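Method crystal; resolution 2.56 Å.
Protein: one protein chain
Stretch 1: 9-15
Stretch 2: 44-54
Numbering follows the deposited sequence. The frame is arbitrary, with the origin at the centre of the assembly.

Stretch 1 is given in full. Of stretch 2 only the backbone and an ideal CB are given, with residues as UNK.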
ATOM      1  N   LEU A   9       4.885 -15.806 -12.342  1.00 14.58           N
ATOM      2  CA  LEU A   9       4.442 -14.484 -11.931  1.00 20.02           C
ATOM      3  C   LEU A   9       5.662 -13.723 -11.426  1.00 25.62           C
ATOM      4  O   LEU A   9       5.886 -12.567 -11.781  1.00 33.76           O
ATOM      5  CB  LEU A   9       3.390 -14.605 -10.825  1.00 18.64           C
ATOM      6  CG  LEU A   9       2.056 -15.202 -11.282  1.00 20.97           C
ATOM      7  CD1 LEU A   9       1.210 -15.605 -10.086  1.00 24.46           C
ATOM      8  CD2 LEU A   9       1.329 -14.190 -12.157  1.00 26.61           C
ATOM      9  N   ARG A  10       6.454 -14.387 -10.594  1.00 17.93           N
ATOM     10  CA  ARG A  10       7.665 -13.789 -10.052  1.00 27.16           C
ATOM     11  C   ARG A  10       8.584 -13.334 -11.185  1.00 26.24           C
ATOM     12  O   ARG A  10       9.075 -12.202 -11.182  1.00 26.91           O
ATOM     13  CB  ARG A  10       8.400 -14.808  -9.177  1.00 33.47           C
ATOM     14  CG  ARG A  10       9.820 -14.419  -8.801  1.00 22.77           C
ATOM     15  CD  ARG A  10      10.611 -15.641  -8.375  1.00 39.66           C
ATOM     16  NE  ARG A  10      10.850 -16.558  -9.490  1.00 45.79           N
ATOM     17  CZ  ARG A  10      11.391 -17.767  -9.363  1.00 44.14           C
ATOM     18  NH1 ARG A  10      11.751 -18.216  -8.168  1.00 38.01           N
ATOM     19  NH2 ARG A  10      11.575 -18.532 -10.430  1.00 45.68           N
ATOM     20  N   ASP A  11       8.808 -14.221 -12.154  1.00 22.08           N
ATOM     21  CA  ASP A  11       9.688 -13.922 -13.283  1.00 26.91           C
ATOM     22  C   ASP A  11       9.159 -12.851 -14.229  1.00 26.18           C
ATOM     23  O   ASP A  11       9.938 -12.107 -14.825  1.00 24.44           O
ATOM     24  CB  ASP A  11       9.994 -15.194 -14.085  1.00 27.48           C
ATOM     25  CG  ASP A  11      10.723 -16.246 -13.262  1.00 40.44           C
ATOM     26  OD1 ASP A  11      11.523 -15.863 -12.381  1.00 35.15           O
ATOM     27  OD2 ASP A  11      10.508 -17.456 -13.505  1.00 37.03           O
ATOM     28  N   ALA A  12       7.840 -12.772 -14.376  1.00 26.75           N
ATOM     29  CA  ALA A  12       7.251 -11.774 -15.263  1.00 26.05           C
ATOM     30  C   ALA A  12       7.636 -10.375 -14.794  1.00 29.44           C
ATOM     31  O   ALA A  12       7.835  -9.470 -15.609  1.00 28.32           O
ATOM     32  CB  ALA A  12       5.742 -11.924 -15.289  1.00 31.63           C
ATOM     33  N   ILE A  13       7.736 -10.207 -13.479  1.00 25.18           N
ATOM     34  CA  ILE A  13       8.115  -8.927 -12.894  1.00 28.25           C
ATOM     35  C   ILE A  13       9.624  -8.728 -13.062  1.00 32.64           C
ATOM     36  O   ILE A  13      10.078  -7.678 -13.526  1.00 27.13           O
ATOM     37  CB  ILE A  13       7.759  -8.874 -11.392  1.00 25.87           C
ATOM     38  CG1 ILE A  13       6.251  -9.032 -11.206  1.00 27.66           C
ATOM     39  CG2 ILE A  13       8.211  -7.554 -10.789  1.00 23.86           C
ATOM     40  CD1 ILE A  13       5.438  -7.924 -11.841  1.00 34.09           C
ATOM     41  N   VAL A  14      10.394  -9.747 -12.696  1.00 31.67           N
ATOM     42  CA  VAL A  14      11.845  -9.686 -12.806  1.00 23.05           C
ATOM     43  C   VAL A  14      12.295  -9.392 -14.234  1.00 27.30           C
ATOM     44  O   VAL A  14      13.259  -8.660 -14.444  1.00 33.30           O
ATOM     45  CB  VAL A  14      12.507 -11.012 -12.347  1.00 25.99           C
ATOM     46  CG1 VAL A  14      14.019 -10.884 -12.426  1.00 25.68           C
ATOM     47  CG2 VAL A  14      12.080 -11.356 -10.920  1.00  9.61           C
ATOM     48  N   ASN A  15      11.595  -9.950 -15.217  1.00 20.95           N
ATOM     49  CA  ASN A  15      11.968  -9.737 -16.616  1.00 29.27           C
ATOM     50  C   ASN A  15      11.160  -8.674 -17.362  1.00 30.38           C
ATOM     51  O   ASN A  15      11.027  -8.735 -18.585  1.00 29.76           O
ATOM     52  CB  ASN A  15      11.894 -11.061 -17.378  1.00 28.40           C
ATOM     53  CG  ASN A  15      12.748 -12.135 -16.747  1.00 36.91           C
ATOM     54  OD1 ASN A  15      13.887 -11.882 -16.350  1.00 37.21           O
ATOM     55  ND2 ASN A  15      12.208 -13.345 -16.656  1.00 26.77           N
ATOM     56  N   UNK A  44       4.895 -10.050  -5.582  1.00 30.67           N
ATOM     57  CA  UNK A  44       5.719  -9.455  -4.536  1.00 31.48           C
ATOM     58  C   UNK A  44       7.110 -10.090  -4.464  1.00 29.50           C
ATOM     59  O   UNK A  44       8.103  -9.391  -4.263  1.00 32.71           O
ATOM     60  CB  UNK A  44       5.017  -9.588  -3.183  1.00 31.48           C
ATOM     61  N   UNK A  45       7.178 -11.410  -4.619  1.00 18.81           N
ATOM     62  CA  UNK A  45       8.457 -12.120  -4.588  1.00 29.06           C
ATOM     63  C   UNK A  45       9.364 -11.556  -5.671  1.00 30.87           C
ATOM     64  O   UNK A  45      10.549 -11.300  -5.441  1.00 42.47           O
ATOM     65  CB  UNK A  45       8.259 -13.625  -4.777  1.00 29.06           C
ATOM     66  N   UNK A  46       8.790 -11.370  -6.857  1.00 22.38           N
ATOM     67  CA  UNK A  46       9.528 -10.830  -7.982  1.00 24.54           C
ATOM     68  C   UNK A  46       9.914  -9.380  -7.755  1.00 21.89           C
ATOM     69  O   UNK A  46      11.044  -8.994  -8.044  1.00 27.26           O
ATOM     70  CB  UNK A  46       8.704 -10.958  -9.265  1.00 24.54           C
ATOM     71  N   UNK A  47       8.991  -8.568  -7.241  1.00 18.30           N
ATOM     72  CA  UNK A  47       9.304  -7.159  -6.999  1.00 26.01           C
ATOM     73  C   UNK A  47      10.481  -7.008  -6.032  1.00 30.49           C
ATOM     74  O   UNK A  47      11.271  -6.071  -6.143  1.00 25.37           O
ATOM     75  CB  UNK A  47       8.076  -6.432  -6.447  1.00 26.01           C
ATOM     76  N   UNK A  48      10.590  -7.933  -5.081  1.00 29.18           N
ATOM     77  CA  UNK A  48      11.679  -7.911  -4.115  1.00 28.84           C
ATOM     78  C   UNK A  48      13.003  -8.187  -4.821  1.00 31.44           C
ATOM     79  O   UNK A  48      13.982  -7.480  -4.606  1.00 30.37           O
ATOM     80  CB  UNK A  48      11.438  -8.933  -3.003  1.00 28.84           C
ATOM     81  N   UNK A  49      13.029  -9.215  -5.667  1.00 29.27           N
ATOM     82  CA  UNK A  49      14.242  -9.556  -6.407  1.00 24.34           C
ATOM     83  C   UNK A  49      14.680  -8.387  -7.286  1.00 27.56           C
ATOM     84  O   UNK A  49      15.866  -8.058  -7.354  1.00 36.02           O
ATOM     85  CB  UNK A  49      14.017 -10.806  -7.260  1.00 24.34           C
ATOM     86  N   UNK A  50      13.713  -7.763  -7.955  1.00 27.26           N
ATOM     87  CA  UNK A  50      13.981  -6.625  -8.828  1.00 28.33           C
ATOM     88  C   UNK A  50      14.495  -5.459  -7.996  1.00 32.96           C
ATOM     89  O   UNK A  50      15.250  -4.616  -8.483  1.00 33.31           O
ATOM     90  CB  UNK A  50      12.726  -6.223  -9.605  1.00 28.33           C
ATOM     91  N   UNK A  51      14.070  -5.413  -6.738  1.00 26.10           N
ATOM     92  CA  UNK A  51      14.519  -4.359  -5.850  1.00 36.47           C
ATOM     93  C   UNK A  51      15.985  -4.558  -5.506  1.00 41.39           C
ATOM     94  O   UNK A  51      16.769  -3.607  -5.523  1.00 41.76           O
ATOM     95  CB  UNK A  51      13.667  -4.321  -4.579  1.00 36.47           C
ATOM     96  N   UNK A  52      16.357  -5.800  -5.198  1.00 42.91           N
ATOM     97  CA  UNK A  52      17.741  -6.128  -4.860  1.00 42.43           C
ATOM     98  C   UNK A  52      18.648  -5.895  -6.068  1.00 43.21           C
ATOM     99  O   UNK A  52      19.697  -5.257  -5.950  1.00 49.35           O
ATOM    100  CB  UNK A  52      17.851  -7.577  -4.381  1.00 42.43           C
ATOM    101  N   UNK A  53      18.245  -6.413  -7.226  1.00 39.21           N
ATOM    102  CA  UNK A  53      19.022  -6.235  -8.451  1.00 41.19           C
ATOM    103  C   UNK A  53      19.375  -4.761  -8.681  1.00 39.14           C
ATOM    104  O   UNK A  53      20.494  -4.432  -9.060  1.00 42.15           O
ATOM    105  CB  UNK A  53      18.246  -6.782  -9.651  1.00 41.19           C
ATOM    106  N   UNK A  54      18.408  -3.882  -8.452  1.00 42.28           N
ATOM    107  CA  UNK A  54      18.605  -2.450  -8.636  1.00 37.58           C
ATOM    108  C   UNK A  54      19.586  -1.918  -7.600  1.00 40.22           C
ATOM    109  O   UNK A  54      20.529  -1.208  -7.938  1.00 45.35           O
ATOM    110  CB  UNK A  54      17.272  -1.704  -8.544  1.00 37.58           C
TER

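Stretch 2 is helical throughout, and its axis comes within 7.3 Å of the helix of 9-14, with the two N-to-C directions 35° apart. Position 44 points its CA-to-CB bond away, and no atom of stretch 1 lies within 5.5 Å of the ideal CB. The contact sets no preference; the residue is Ser44, whose OG is hydrogen-bonded elsewhere in the structure.

Position 45 points toward stretch 1, its ideal CB 4.4 Å from Arg10 CG. The neighbouring surface is the aliphatic part of Arg10, whose guanidinium turns to Asp11 (Arg10 NE to Asp11 OD1, 3.0 Å, a salt bridge). A compact or medium apolar side chain would suit. Val45 places CG1 3.8 Å from Arg10 CD.

Position 46 is the most restrictive. Its CA lies 4.1 Å from the CA of Arg10, and the ideal CB would stand 2.3 Å from Arg10 O, a clash, and 3.1 Å from Ile13 CB. With this backbone only glycine fits. Gly46 brings its CA to 3.5 Å from Arg10 O in a CA-H...O contact with an angle of 138° at the hydrogen; Ile13 CG2 packs 3.9 Å from Gly46 C.

Position 47 points away, yet its ideal CB is 4.5 Å from Ile13 CG2, so a flexible apolar chain could run alongside that methyl. Met47 does so, with SD 4.1 Å from Ile13 CG2. Position 48 is out of reach and leaves the choice open; Lys48 is fully extended, all four chi angles t.

Position 49 points toward stretch 1, with its ideal CB 4.2 Å from Val14 CG2. Branched or longer apolar residues would suit. Ile49 (chi1 m, chi2 t) sets CG2 4.1 Å from Val14 CG2 and CD1 3.9 Å from Arg10 CD, touching both residues.

Position 50 also points inward, but its ideal CB is 4.8 Å from Val14 CA and 4.9 Å from Ile13 CG2. That gap accepts a modest apolar side chain, such as valine, leucine or isoleucine. Val50 fills it with CG2, 3.3 Å from Val14 CA and 4.0 Å from Ile13 CG2.

At position 51 stretch 1 is out of reach, but an ideal CB would be crowded by the carbonyl O of position 48 at 3.2 Å. A small residue is plausible; it is Gly51. Positions 52 and 54 are also out of reach, with nothing of stretch 1 within 5.5 Å of either ideal CB, so many side chains would do; they are Asp52 and Phe54, and neither touches stretch 1.

Position 53 points toward stretch 1 across open space, so a long chain is needed for contact. Lys53 reaches back, its NZ 4.4 Å from Val14 CG1, without a hydrogen bond.

Stretch 2 (44-54) SVGMKIVGDKF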
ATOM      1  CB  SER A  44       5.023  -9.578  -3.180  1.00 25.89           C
ATOM      2  OG  SER A  44       3.840  -8.811  -3.139  1.00 50.31           O
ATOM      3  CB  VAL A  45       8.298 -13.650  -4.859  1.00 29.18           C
ATOM      4  CG1 VAL A  45       9.670 -14.326  -4.901  1.00 30.08           C
ATOM      5  CG2 VAL A  45       7.442 -14.293  -3.786  1.00 14.70           C
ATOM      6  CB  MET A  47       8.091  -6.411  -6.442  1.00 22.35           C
ATOM      7  CG  MET A  47       8.203  -4.877  -6.543  1.00 31.69           C
ATOM      8  SD  MET A  47       8.174  -4.265  -8.263  1.00 25.72           S
ATOM      9  CE  MET A  47       9.914  -4.226  -8.607  1.00 41.76           C
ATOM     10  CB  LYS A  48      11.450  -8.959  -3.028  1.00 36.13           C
ATOM     11  CG  LYS A  48      12.548  -8.997  -1.978  1.00 49.72           C
ATOM     12  CD  LYS A  48      12.295 -10.076  -0.938  1.00 54.68           C
ATOM     13  CE  LYS A  48      13.391 -10.089   0.121  1.00 65.62           C
ATOM     14  NZ  LYS A  48      13.162 -11.152   1.142  1.00 67.40           N
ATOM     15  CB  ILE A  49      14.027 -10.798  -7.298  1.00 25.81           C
ATOM     16  CG1 ILE A  49      13.834 -12.035  -6.419  1.00 21.54           C
ATOM     17  CG2 ILE A  49      15.200 -10.966  -8.258  1.00 26.28           C
ATOM     18  CD1 ILE A  49      13.516 -13.307  -7.189  1.00 23.49           C
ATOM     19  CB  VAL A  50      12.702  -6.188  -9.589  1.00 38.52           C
ATOM     20  CG1 VAL A  50      12.977  -4.933 -10.413  1.00 29.82           C
ATOM     21  CG2 VAL A  50      12.230  -7.315 -10.499  1.00 33.06           C
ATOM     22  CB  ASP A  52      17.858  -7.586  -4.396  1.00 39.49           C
ATOM     23  CG  ASP A  52      16.960  -7.899  -3.203  1.00 57.24           C
ATOM     24  OD1 ASP A  52      16.853  -7.049  -2.293  1.00 54.04           O
ATOM     25  OD2 ASP A  52      16.369  -9.003  -3.168  1.00 56.33           O
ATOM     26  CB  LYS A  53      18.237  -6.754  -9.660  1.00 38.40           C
ATOM     27  CG  LYS A  53      18.503  -8.205 -10.035  1.00 37.91           C
ATOM     28  CD  LYS A  53      17.756  -8.568 -11.314  1.00 30.43           C
ATOM     29  CE  LYS A  53      18.309  -9.819 -11.972  1.00 18.36           C
ATOM     30  NZ  LYS A  53      18.236 -11.004 -11.077  1.00 48.07           N
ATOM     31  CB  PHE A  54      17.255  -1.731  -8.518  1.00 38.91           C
ATOM     32  CG  PHE A  54      17.321  -0.242  -8.738  1.00 14.76           C
ATOM     33  CD1 PHE A  54      17.294   0.636  -7.658  1.00 21.71           C
ATOM     34  CD2 PHE A  54      17.375   0.280 -10.022  1.00 21.93           C
ATOM     35  CE1 PHE A  54      17.318   2.016  -7.856  1.00 33.63           C
ATOM     36  CE2 PHE A  54      17.402   1.659 -10.233  1.00 28.72           C
ATOM     37  CZ  PHE A  54      17.370   2.531  -9.146  1.00 24.44           C
TER
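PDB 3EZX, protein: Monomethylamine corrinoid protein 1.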